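Local coordinates for protein yahD a copper inducible hydrolase (Lactococcus lactis subsp. lactis, PDB 3OG9), which is a copper-inducible protein of the alpha/beta hydrolase fold that binds D-malate and probably acts as a hydrolase, at residues A[68-73]-A[162-167]; A[74-79]-A[137-142]; A[105-110]-A[131-136]; A[152-157]-A[180-185]. One frame throughout, in Å; residues are numbered along the deposited sequence.

Contact 1. Residues A[68-73]-A[162-167]; sequences GFTKEN and IVPQKN
I162 meets T70 through a single water. The water donates to the carbonyl O of I162 at 2.7 Å and lies 2.7 Å from T70 OG1, also a hydrogen bond. Since T70 OG1 and I162 O are themselves 4.3 Å apart, the water bridges a gap too wide for a direct bond. The backbone N of I162 is held by D160 OD1, and its side chain turns from the threonine to rest on H191. P164, the N-cap residue of helix 165-177, comes next. Its ring and the T70 side chain approach tip to tip, with P164 CG 4.0 Å from T70 OG1. The methyl CG2 of T70 is anti to its backbone N, beside the carbonyl carbon, and comes 4.2 Å from P164 CD. At N167 the amide ND2 passes obliquely by two side chains, 4.1 Å from K71 CG and 4.2 Å from T70 CG2, both van der Waals approaches. Its OD1 instead accepts from the backbone N of Q137, and K71 NZ bonds to Q137 OE1, so N167 OD1 and K71 NZ both bond to Q137. A backbone bond from N73 N to T70 O closes the short 3-10 turn that presents T70 and K71. No hydrogen bond joins the two segments directly and just 145 Å² is buried, a small surface contact between a loop with a 3-10 turn and a helix start. The I162 side chain lies about 4 Å from the bound malate, in the loop layer that frames the pocket of an alpha/beta hydrolase.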
# COMPACT_ATOMS: atom_id res chain seq x y z
N GLY A 68 13.61 -14.43 11.77
CA GLY A 68 13.59 -15.70 11.01
C GLY A 68 12.22 -16.11 10.44
O GLY A 68 12.14 -17.11 9.71
N PHE A 69 11.17 -15.36 10.79
CA PHE A 69 9.79 -15.72 10.48
C PHE A 69 9.14 -14.64 9.61
O PHE A 69 9.61 -13.51 9.56
CB PHE A 69 8.97 -15.95 11.77
CG PHE A 69 9.43 -17.16 12.56
CD1 PHE A 69 8.75 -18.38 12.45
CD2 PHE A 69 10.60 -17.09 13.36
CE1 PHE A 69 9.21 -19.53 13.15
CE2 PHE A 69 11.05 -18.22 14.04
CZ PHE A 69 10.34 -19.44 13.94
N THR A 70 8.06 -15.02 8.94
CA THR A 70 7.25 -14.12 8.13
C THR A 70 6.05 -13.66 8.97
O THR A 70 6.23 -12.78 9.77
CB THR A 70 6.91 -14.78 6.78
OG1 THR A 70 8.16 -14.96 6.06
CG2 THR A 70 5.99 -13.89 5.98
N LYS A 71 4.88 -14.31 8.89
CA LYS A 71 3.68 -13.80 9.60
C LYS A 71 3.82 -13.77 11.12
O LYS A 71 3.24 -12.91 11.76
CB LYS A 71 2.38 -14.54 9.18
CG LYS A 71 1.84 -14.06 7.81
CD LYS A 71 0.43 -14.51 7.56
CE LYS A 71 0.37 -15.83 6.87
NZ LYS A 71 -0.94 -16.43 7.17
N GLU A 72 4.57 -14.72 11.69
CA GLU A 72 4.80 -14.75 13.13
C GLU A 72 5.56 -13.52 13.64
O GLU A 72 5.49 -13.22 14.84
CB GLU A 72 5.55 -16.03 13.59
CG GLU A 72 4.75 -17.34 13.36
CD GLU A 72 4.86 -17.87 11.91
OE1 GLU A 72 5.59 -17.26 11.09
OE2 GLU A 72 4.20 -18.90 11.59
N ASN A 73 6.28 -12.82 12.77
CA ASN A 73 6.98 -11.60 13.19
C ASN A 73 6.13 -10.33 13.17
O ASN A 73 6.60 -9.28 13.59
CB ASN A 73 8.25 -11.37 12.34
CG ASN A 73 9.29 -10.52 13.07
OD1 ASN A 73 9.27 -10.41 14.30
ND2 ASN A 73 10.19 -9.92 12.32
N ILE A 162 11.70 -12.25 0.89
CA ILE A 162 10.83 -11.70 1.91
C ILE A 162 9.38 -12.15 1.76
O ILE A 162 8.67 -12.31 2.76
CB ILE A 162 10.99 -10.15 2.01
CG1 ILE A 162 12.45 -9.85 2.39
CG2 ILE A 162 10.00 -9.53 3.03
CD1 ILE A 162 12.88 -8.45 2.25
N VAL A 163 8.94 -12.36 0.51
CA VAL A 163 7.56 -12.75 0.27
C VAL A 163 7.55 -14.19 -0.26
O VAL A 163 7.90 -14.42 -1.41
CB VAL A 163 6.85 -11.79 -0.73
CG1 VAL A 163 5.41 -12.27 -1.06
CG2 VAL A 163 6.85 -10.34 -0.19
N PRO A 164 7.13 -15.15 0.58
CA PRO A 164 6.93 -16.52 0.15
C PRO A 164 5.87 -16.63 -0.94
O PRO A 164 4.85 -15.91 -0.89
CB PRO A 164 6.40 -17.21 1.42
CG PRO A 164 6.90 -16.37 2.55
CD PRO A 164 6.83 -14.96 2.01
N GLN A 165 6.06 -17.56 -1.86
CA GLN A 165 5.07 -17.83 -2.89
C GLN A 165 3.69 -18.12 -2.31
O GLN A 165 2.69 -17.57 -2.78
CB GLN A 165 5.52 -19.01 -3.78
CG GLN A 165 4.50 -19.43 -4.80
CD GLN A 165 5.00 -20.51 -5.76
OE1 GLN A 165 5.96 -20.31 -6.52
NE2 GLN A 165 4.32 -21.66 -5.76
N LYS A 166 3.63 -18.98 -1.29
CA LYS A 166 2.34 -19.36 -0.70
C LYS A 166 1.68 -18.12 -0.14
O LYS A 166 0.46 -17.95 -0.26
CB LYS A 166 2.50 -20.42 0.40
CG LYS A 166 1.15 -20.76 1.14
CD LYS A 166 1.09 -22.21 1.65
CE LYS A 166 1.85 -22.39 2.95
NZ LYS A 166 2.02 -23.86 3.26
N ASN A 167 2.48 -17.29 0.52
CA ASN A 167 1.95 -16.06 1.09
C ASN A 167 1.35 -15.16 0.01
O ASN A 167 0.22 -14.66 0.16
CB ASN A 167 3.02 -15.29 1.88
CG ASN A 167 2.45 -14.00 2.47
OD1 ASN A 167 1.94 -13.15 1.73
ND2 ASN A 167 2.46 -13.89 3.79
O HOH W 1 9.50 -12.73 5.25

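Contact 2. Residues A[74-79]-A[137-142]; sequences FDLESL and QLEDFE. With MLT (D-malate), chain C.
The carboxylate of E139, lying against L76 and L79, is gripped at both oxygens: OE1 forms a salt bridge with R122 NH2 and OE2 a hydrogen bond with N118 ND2. Its CG sits between the backbone N and the carbonyl carbon (chi1 48°), and beyond it the chain runs extended. L76 packs on the root of this side chain, its CD2 3.9 Å from E139 CB, and L79 CD2 lies 4.0 Å from E139 OE2. L138 works in two directions. Its CD1 packs on L79 CD1 at 3.8 Å, whereas its CD2 stands over one face of the F74 ring, 3.8 Å from the centroid and 25° off the normal, a CH-pi contact displaced toward the rim. The carbonyl O of L138 meets the same ring at its edge, in plane, 3.5 Å from F74 CD2. Another part of the ring's edge reaches the ligand, with CE1 3.4 Å from malate O3. An alanine in place of F74 would probably leave L138 CD2 without the face it packs on and open a gap beside malate O3. On the F74 side, D75 is the N-cap of helix 76-97, and its OD1 accepts from S78 N at 3.1 Å in a nearly straight bond, the donor standing above the carboxylate plane. F74, just before this capped helix start, and L138, from the loop after strand 129-133, thus meet ring face to methyl, and the edge of that ring forms part of the wall of the D-malate pocket.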
# COMPACT_ATOMS: atom_id res chain seq x y z
N PHE A 74 4.89 -10.40 12.67
CA PHE A 74 4.07 -9.19 12.55
C PHE A 74 3.24 -9.03 13.82
O PHE A 74 2.45 -9.92 14.18
CB PHE A 74 3.18 -9.25 11.30
CG PHE A 74 3.94 -9.52 10.02
CD1 PHE A 74 5.19 -8.96 9.79
CD2 PHE A 74 3.34 -10.26 8.98
CE1 PHE A 74 5.88 -9.20 8.58
CE2 PHE A 74 4.01 -10.50 7.78
CZ PHE A 74 5.29 -9.98 7.57
N ASP A 75 3.43 -7.91 14.51
CA ASP A 75 2.63 -7.60 15.71
C ASP A 75 1.22 -7.12 15.32
O ASP A 75 0.99 -5.95 14.94
CB ASP A 75 3.39 -6.62 16.60
CG ASP A 75 2.65 -6.25 17.87
OD1 ASP A 75 1.43 -6.52 17.95
OD2 ASP A 75 3.29 -5.67 18.78
N LEU A 76 0.27 -8.04 15.39
CA LEU A 76 -1.09 -7.78 14.94
C LEU A 76 -1.83 -6.77 15.80
O LEU A 76 -2.69 -6.04 15.28
CB LEU A 76 -1.87 -9.08 14.79
CG LEU A 76 -1.23 -10.11 13.84
CD1 LEU A 76 -2.10 -11.35 13.74
CD2 LEU A 76 -0.90 -9.53 12.45
N GLU A 77 -1.52 -6.69 17.09
CA GLU A 77 -2.10 -5.62 17.90
C GLU A 77 -1.63 -4.24 17.42
O GLU A 77 -2.44 -3.31 17.28
CB GLU A 77 -1.81 -5.82 19.39
CG GLU A 77 -2.75 -6.88 20.02
CD GLU A 77 -2.66 -6.96 21.55
OE1 GLU A 77 -2.02 -6.09 22.19
OE2 GLU A 77 -3.24 -7.91 22.12
N SER A 78 -0.33 -4.13 17.14
CA SER A 78 0.24 -2.90 16.59
C SER A 78 -0.37 -2.61 15.24
O SER A 78 -0.76 -1.48 14.98
CB SER A 78 1.76 -2.98 16.48
OG SER A 78 2.32 -1.81 15.89
N LEU A 79 -0.44 -3.63 14.38
CA LEU A 79 -1.03 -3.47 13.05
C LEU A 79 -2.42 -2.90 13.19
O LEU A 79 -2.79 -1.96 12.49
CB LEU A 79 -1.04 -4.80 12.26
CG LEU A 79 -1.76 -4.82 10.90
CD1 LEU A 79 -1.08 -3.86 9.92
CD2 LEU A 79 -1.92 -6.24 10.33
N GLN A 137 0.49 -10.92 2.27
CA GLN A 137 -0.53 -11.05 3.32
C GLN A 137 0.11 -10.90 4.72
O GLN A 137 1.08 -11.60 5.03
CB GLN A 137 -1.22 -12.42 3.17
CG GLN A 137 -2.35 -12.60 4.14
CD GLN A 137 -2.83 -14.01 4.24
OE1 GLN A 137 -2.08 -14.91 4.68
NE2 GLN A 137 -4.08 -14.23 3.85
N LEU A 138 -0.44 -10.03 5.57
CA LEU A 138 0.03 -9.85 6.95
C LEU A 138 -0.66 -10.80 7.97
O LEU A 138 -0.05 -11.20 8.96
CB LEU A 138 -0.22 -8.40 7.38
CG LEU A 138 0.60 -7.39 6.57
CD1 LEU A 138 0.35 -6.03 7.14
CD2 LEU A 138 2.11 -7.76 6.63
N GLU A 139 -1.93 -11.12 7.72
CA GLU A 139 -2.72 -11.95 8.62
C GLU A 139 -3.83 -12.67 7.85
O GLU A 139 -4.28 -12.21 6.78
CB GLU A 139 -3.31 -11.09 9.76
CG GLU A 139 -3.97 -9.81 9.26
CD GLU A 139 -4.93 -9.17 10.26
OE1 GLU A 139 -5.17 -9.80 11.34
OE2 GLU A 139 -5.44 -8.05 9.93
N ASP A 140 -4.27 -13.80 8.38
CA ASP A 140 -5.43 -14.50 7.82
C ASP A 140 -6.62 -14.17 8.73
O ASP A 140 -6.50 -14.24 9.96
CB ASP A 140 -5.16 -16.00 7.78
CG ASP A 140 -6.19 -16.77 6.94
OD1 ASP A 140 -6.99 -16.14 6.21
OD2 ASP A 140 -6.19 -18.02 7.02
N PHE A 141 -7.75 -13.78 8.14
CA PHE A 141 -8.96 -13.43 8.88
C PHE A 141 -10.21 -13.59 8.01
O PHE A 141 -10.08 -13.85 6.82
CB PHE A 141 -8.89 -12.01 9.46
CG PHE A 141 -8.64 -10.94 8.41
CD1 PHE A 141 -9.69 -10.15 7.94
CD2 PHE A 141 -7.35 -10.71 7.91
CE1 PHE A 141 -9.47 -9.16 6.97
CE2 PHE A 141 -7.12 -9.71 6.94
CZ PHE A 141 -8.18 -8.95 6.47
N GLU A 142 -11.39 -13.43 8.61
CA GLU A 142 -12.66 -13.42 7.86
C GLU A 142 -12.93 -12.02 7.31
O GLU A 142 -13.25 -11.09 8.08
CB GLU A 142 -13.82 -13.89 8.75
CG GLU A 142 -15.13 -14.13 7.97
CD GLU A 142 -16.34 -14.30 8.89
OE1 GLU A 142 -16.24 -15.10 9.84
OE2 GLU A 142 -17.39 -13.65 8.65
C1 MLT C . 6.39 -5.85 6.61
O1 MLT C . 6.79 -5.58 7.78
O2 MLT C . 5.41 -5.24 6.11
C2 MLT C . 7.08 -6.94 5.81
O3 MLT C . 8.10 -7.58 6.55
C3 MLT C . 7.63 -6.39 4.49
C4 MLT C . 8.77 -5.41 4.66
O4 MLT C . 9.68 -5.44 3.82
O5 MLT C . 8.83 -4.57 5.59

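Contact 3. Residues A[105-110]-A[131-136]; sequences IAIGYS and IAFHGM. With MLT (D-malate), chain C.
I131 N donates to A106 O at 2.7 Å, the shortest of four backbone hydrogen bonds that zip strand 105-109 to strand 129-133. G108 N to I131 O and F133 N to G108 O follow, and S110 N to F133 O, at 2.8 Å, carries the ladder past the strand ends. Donors come from both segments and the short axes diverge by just 3°, the evidence for a regular parallel pair. Outside this ladder, I107 and F133 lie side by side on one sheet face, with I107 CG2 3.9 Å from F133 CE2. Y109 crosses F133 at about a right angle, and its ring edge meets F133 O in plane, CD1 standing 3.5 Å from that oxygen. Helix 195-208 packs on this face against I131 and F133, while A106 and A132 face helix 111-121. Y109 OH is tied to the backbone of H191 and L193. The strand then ends in a tight turn at S110, whose backbone is strained (phi 55°). S110 OG, anti to the backbone N (chi1 -160°), is hydrogen-bonded to H191 NE2 and lies 2.6 Å from malate O4; M136 SD approaches malate C2 at 3.9 Å. This geometry matches the nucleophile elbow of alpha/beta hydrolases, with G108, S110 and G112 fitting GxSxG. By that pattern, S110, H191 and D160 probably form the catalytic triad, and the S110 N bond to F133 O would hold the presumed nucleophile at the C-terminal end of strand 105-109, beside the ligand.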
# COMPACT_ATOMS: atom_id res chain seq x y z
N ILE A 105 -6.22 6.56 -4.72
CA ILE A 105 -5.42 5.47 -5.28
C ILE A 105 -4.24 5.31 -4.33
O ILE A 105 -3.44 6.21 -4.20
CB ILE A 105 -4.91 5.80 -6.66
CG1 ILE A 105 -6.07 6.02 -7.65
CG2 ILE A 105 -3.98 4.66 -7.21
CD1 ILE A 105 -5.56 6.75 -8.93
N ALA A 106 -4.18 4.18 -3.63
CA ALA A 106 -3.05 3.89 -2.75
C ALA A 106 -1.94 3.33 -3.57
O ALA A 106 -2.16 2.43 -4.40
CB ALA A 106 -3.42 2.90 -1.63
N ILE A 107 -0.74 3.87 -3.34
CA ILE A 107 0.50 3.39 -3.97
C ILE A 107 1.47 3.12 -2.83
O ILE A 107 1.86 4.03 -2.11
CB ILE A 107 1.11 4.44 -4.95
CG1 ILE A 107 0.09 4.83 -6.05
CG2 ILE A 107 2.40 3.86 -5.59
CD1 ILE A 107 0.55 5.96 -6.97
N GLY A 108 1.82 1.85 -2.64
CA GLY A 108 2.68 1.48 -1.53
C GLY A 108 3.79 0.58 -2.01
O GLY A 108 3.69 -0.09 -3.06
N TYR A 109 4.86 0.55 -1.23
CA TYR A 109 5.97 -0.34 -1.53
C TYR A 109 6.28 -1.12 -0.25
O TYR A 109 6.48 -0.51 0.80
CB TYR A 109 7.16 0.50 -1.98
CG TYR A 109 8.48 -0.25 -2.12
CD1 TYR A 109 8.52 -1.59 -2.53
CD2 TYR A 109 9.68 0.40 -1.85
CE1 TYR A 109 9.74 -2.27 -2.67
CE2 TYR A 109 10.90 -0.26 -1.98
CZ TYR A 109 10.92 -1.59 -2.37
OH TYR A 109 12.13 -2.24 -2.49
N SER A 110 6.30 -2.45 -0.34
CA SER A 110 6.68 -3.32 0.79
C SER A 110 5.85 -3.05 2.06
O SER A 110 4.63 -3.13 2.02
CB SER A 110 8.19 -3.17 1.03
OG SER A 110 8.71 -4.28 1.76
N ILE A 131 -2.18 0.14 -5.90
CA ILE A 131 -0.99 -0.31 -6.59
C ILE A 131 -0.06 -0.72 -5.46
O ILE A 131 0.41 0.14 -4.68
CB ILE A 131 -0.39 0.84 -7.44
CG1 ILE A 131 -1.37 1.17 -8.58
CG2 ILE A 131 1.01 0.45 -8.03
CD1 ILE A 131 -1.04 2.38 -9.43
N ALA A 132 0.21 -2.03 -5.36
CA ALA A 132 1.04 -2.56 -4.25
C ALA A 132 2.30 -3.18 -4.82
O ALA A 132 2.22 -4.22 -5.45
CB ALA A 132 0.29 -3.63 -3.47
N PHE A 133 3.45 -2.55 -4.62
CA PHE A 133 4.73 -3.13 -5.05
C PHE A 133 5.32 -4.01 -3.99
O PHE A 133 5.60 -3.55 -2.87
CB PHE A 133 5.73 -2.06 -5.46
CG PHE A 133 5.25 -1.15 -6.57
CD1 PHE A 133 5.11 -1.63 -7.88
CD2 PHE A 133 4.97 0.20 -6.33
CE1 PHE A 133 4.66 -0.76 -8.93
CE2 PHE A 133 4.53 1.07 -7.37
CZ PHE A 133 4.38 0.59 -8.65
N HIS A 134 5.51 -5.28 -4.33
CA HIS A 134 6.09 -6.28 -3.43
C HIS A 134 5.38 -6.39 -2.08
O HIS A 134 6.01 -6.43 -1.00
CB HIS A 134 7.61 -6.05 -3.30
CG HIS A 134 8.28 -6.09 -4.62
ND1 HIS A 134 8.39 -7.26 -5.34
CD2 HIS A 134 8.74 -5.11 -5.42
CE1 HIS A 134 8.91 -7.00 -6.53
NE2 HIS A 134 9.14 -5.70 -6.60
N GLY A 135 4.05 -6.49 -2.18
CA GLY A 135 3.19 -6.68 -1.03
C GLY A 135 3.01 -8.15 -0.67
O GLY A 135 3.41 -9.08 -1.42
N MET A 136 2.36 -8.37 0.48
CA MET A 136 2.14 -9.70 1.00
C MET A 136 0.96 -9.71 1.93
O MET A 136 0.48 -8.66 2.33
CB MET A 136 3.38 -10.16 1.76
CG MET A 136 3.64 -9.41 3.10
SD MET A 136 5.32 -9.70 3.67
CE MET A 136 5.33 -11.45 3.72
C1 MLT C . 6.39 -5.85 6.61
O1 MLT C . 6.79 -5.58 7.78
O2 MLT C . 5.41 -5.24 6.11
C2 MLT C . 7.08 -6.94 5.81
O3 MLT C . 8.10 -7.58 6.55
C3 MLT C . 7.63 -6.39 4.49
C4 MLT C . 8.77 -5.41 4.66
O4 MLT C . 9.68 -5.44 3.82
O5 MLT C . 8.83 -4.57 5.59

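Contact 4. Residues A[152-157]-A[180-185]; sequences VFLSYA and CQLEIY
V152 and L182 pair across parallel strands 151-156 and 181-186, a beta-alpha-beta unit joined through helix 165-177 at one margin of the alpha/beta hydrolase sheet. Five backbone bonds connect the strands, running from V152 N to Q181 O at 3.1 Å through to Y156 N to Y185 O at 2.9 Å, while the short axes cross at -24°. On one face the F153 ring bridges two neighbours: CZ is 3.4 Å from Y185 CB and CD1 3.8 Å from E183 CG. A chi1 of 178° sets F153 CG anti to the backbone N; the side chain lies alongside that of Y185, and its ring is 12° from the E183 carboxylate plane. An alanine in place of F153 would probably leave Y185 CB and E183 CG without their apolar partner and the nearby W204 ring less well packed. Further out, helix 195-208 packs against E183 and Y185, and S155 OG links E197 OE2 to H134 N. The reverse face is aliphatic: L154 CD1 meets I184 CD1 at 3.7 Å, and V152 CB meets L182 CD2 at 3.7 Å. Helices 165-177 and 111-121 back this layer. At the start of the pairing, V152 CG2 touches C180 SG at 4.2 Å.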
# COMPACT_ATOMS: atom_id res chain seq x y z
N VAL A 152 -6.93 -3.66 -8.76
CA VAL A 152 -5.76 -3.65 -7.88
C VAL A 152 -4.58 -4.18 -8.69
O VAL A 152 -4.72 -5.18 -9.41
CB VAL A 152 -6.00 -4.57 -6.62
CG1 VAL A 152 -4.67 -4.80 -5.86
CG2 VAL A 152 -7.03 -3.91 -5.67
N PHE A 153 -3.44 -3.49 -8.60
CA PHE A 153 -2.18 -3.91 -9.28
C PHE A 153 -1.21 -4.43 -8.21
O PHE A 153 -1.05 -3.76 -7.17
CB PHE A 153 -1.54 -2.67 -9.94
CG PHE A 153 -0.19 -2.95 -10.63
CD1 PHE A 153 -0.14 -3.21 -11.99
CD2 PHE A 153 0.99 -2.90 -9.91
CE1 PHE A 153 1.11 -3.44 -12.62
CE2 PHE A 153 2.25 -3.13 -10.52
CZ PHE A 153 2.29 -3.43 -11.87
N LEU A 154 -0.62 -5.62 -8.44
CA LEU A 154 0.33 -6.21 -7.51
C LEU A 154 1.56 -6.63 -8.25
O LEU A 154 1.47 -7.25 -9.33
CB LEU A 154 -0.23 -7.49 -6.85
CG LEU A 154 -1.56 -7.39 -6.11
CD1 LEU A 154 -2.06 -8.79 -5.70
CD2 LEU A 154 -1.45 -6.50 -4.87
N SER A 155 2.72 -6.36 -7.67
CA SER A 155 3.95 -6.97 -8.23
C SER A 155 4.46 -8.07 -7.30
O SER A 155 4.21 -8.02 -6.10
CB SER A 155 5.04 -5.94 -8.43
OG SER A 155 5.53 -5.47 -7.19
N TYR A 156 5.22 -9.01 -7.87
CA TYR A 156 5.81 -10.09 -7.12
C TYR A 156 7.11 -10.46 -7.84
O TYR A 156 7.17 -10.38 -9.07
CB TYR A 156 4.80 -11.25 -7.12
CG TYR A 156 5.34 -12.55 -6.64
CD1 TYR A 156 5.58 -12.77 -5.27
CD2 TYR A 156 5.64 -13.57 -7.55
CE1 TYR A 156 6.11 -13.98 -4.82
CE2 TYR A 156 6.15 -14.79 -7.11
CZ TYR A 156 6.38 -14.99 -5.75
OH TYR A 156 6.92 -16.20 -5.32
N ALA A 157 8.15 -10.84 -7.10
CA ALA A 157 9.30 -11.50 -7.76
C ALA A 157 9.48 -12.91 -7.19
O ALA A 157 9.37 -13.09 -5.99
CB ALA A 157 10.58 -10.68 -7.58
N CYS A 180 -12.12 -8.59 -6.22
CA CYS A 180 -11.21 -7.68 -6.96
C CYS A 180 -10.77 -8.20 -8.32
O CYS A 180 -10.57 -9.39 -8.52
CB CYS A 180 -9.93 -7.33 -6.18
SG CYS A 180 -10.20 -6.45 -4.68
N GLN A 181 -10.54 -7.26 -9.24
CA GLN A 181 -9.96 -7.56 -10.54
C GLN A 181 -8.47 -7.24 -10.39
O GLN A 181 -8.10 -6.10 -10.18
CB GLN A 181 -10.59 -6.65 -11.61
CG GLN A 181 -11.95 -7.09 -12.16
CD GLN A 181 -13.08 -7.02 -11.12
OE1 GLN A 181 -13.28 -6.00 -10.43
NE2 GLN A 181 -13.81 -8.09 -11.02
N LEU A 182 -7.62 -8.24 -10.52
CA LEU A 182 -6.19 -8.09 -10.27
C LEU A 182 -5.38 -8.06 -11.53
O LEU A 182 -5.65 -8.83 -12.45
CB LEU A 182 -5.66 -9.28 -9.44
CG LEU A 182 -6.23 -9.48 -8.05
CD1 LEU A 182 -5.45 -10.61 -7.27
CD2 LEU A 182 -6.11 -8.15 -7.33
N GLU A 183 -4.36 -7.21 -11.52
CA GLU A 183 -3.26 -7.30 -12.47
C GLU A 183 -2.01 -7.67 -11.69
O GLU A 183 -1.64 -6.97 -10.75
CB GLU A 183 -3.04 -5.97 -13.18
CG GLU A 183 -1.77 -5.89 -14.07
CD GLU A 183 -1.99 -6.46 -15.46
OE1 GLU A 183 -3.16 -6.47 -15.89
OE2 GLU A 183 -1.01 -6.87 -16.13
N ILE A 184 -1.35 -8.75 -12.12
CA ILE A 184 -0.12 -9.19 -11.48
C ILE A 184 1.09 -8.95 -12.36
O ILE A 184 1.15 -9.50 -13.47
CB ILE A 184 -0.19 -10.71 -11.07
CG1 ILE A 184 -1.50 -11.06 -10.33
CG2 ILE A 184 1.06 -11.15 -10.30
CD1 ILE A 184 -1.72 -10.29 -9.06
N TYR A 185 2.06 -8.18 -11.87
CA TYR A 185 3.31 -7.95 -12.60
C TYR A 185 4.47 -8.73 -11.94
O TYR A 185 4.69 -8.60 -10.73
CB TYR A 185 3.67 -6.46 -12.65
CG TYR A 185 4.95 -6.25 -13.43
CD1 TYR A 185 4.92 -6.11 -14.83
CD2 TYR A 185 6.18 -6.28 -12.80
CE1 TYR A 185 6.11 -5.94 -15.57
CE2 TYR A 185 7.38 -6.12 -13.52
CZ TYR A 185 7.32 -5.96 -14.90
OH TYR A 185 8.50 -5.82 -15.58

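How the contacts relate
From the N terminus, the chain opens contact 1 at 68-73, then contact 2 at 74-79, then contact 3 at 105-110. They close in reverse order: contact 3 at 131-136, contact 2 at 137-142, contact 1 at 162-167, three loops one within another. Contact 4 opens at 152-157, after contacts 2 and 3 have closed, and ends at 180-185, so it crosses contact 1. Contacts 3 and 4 belong to one sheet, joined where A132 N probably bonds to F153 O at 2.8 Å. Contacts 1 and 2 tie together loops and helix starts around the pocket, and M136 of contact 3 packs on F74 and T70, connecting sheet and pocket.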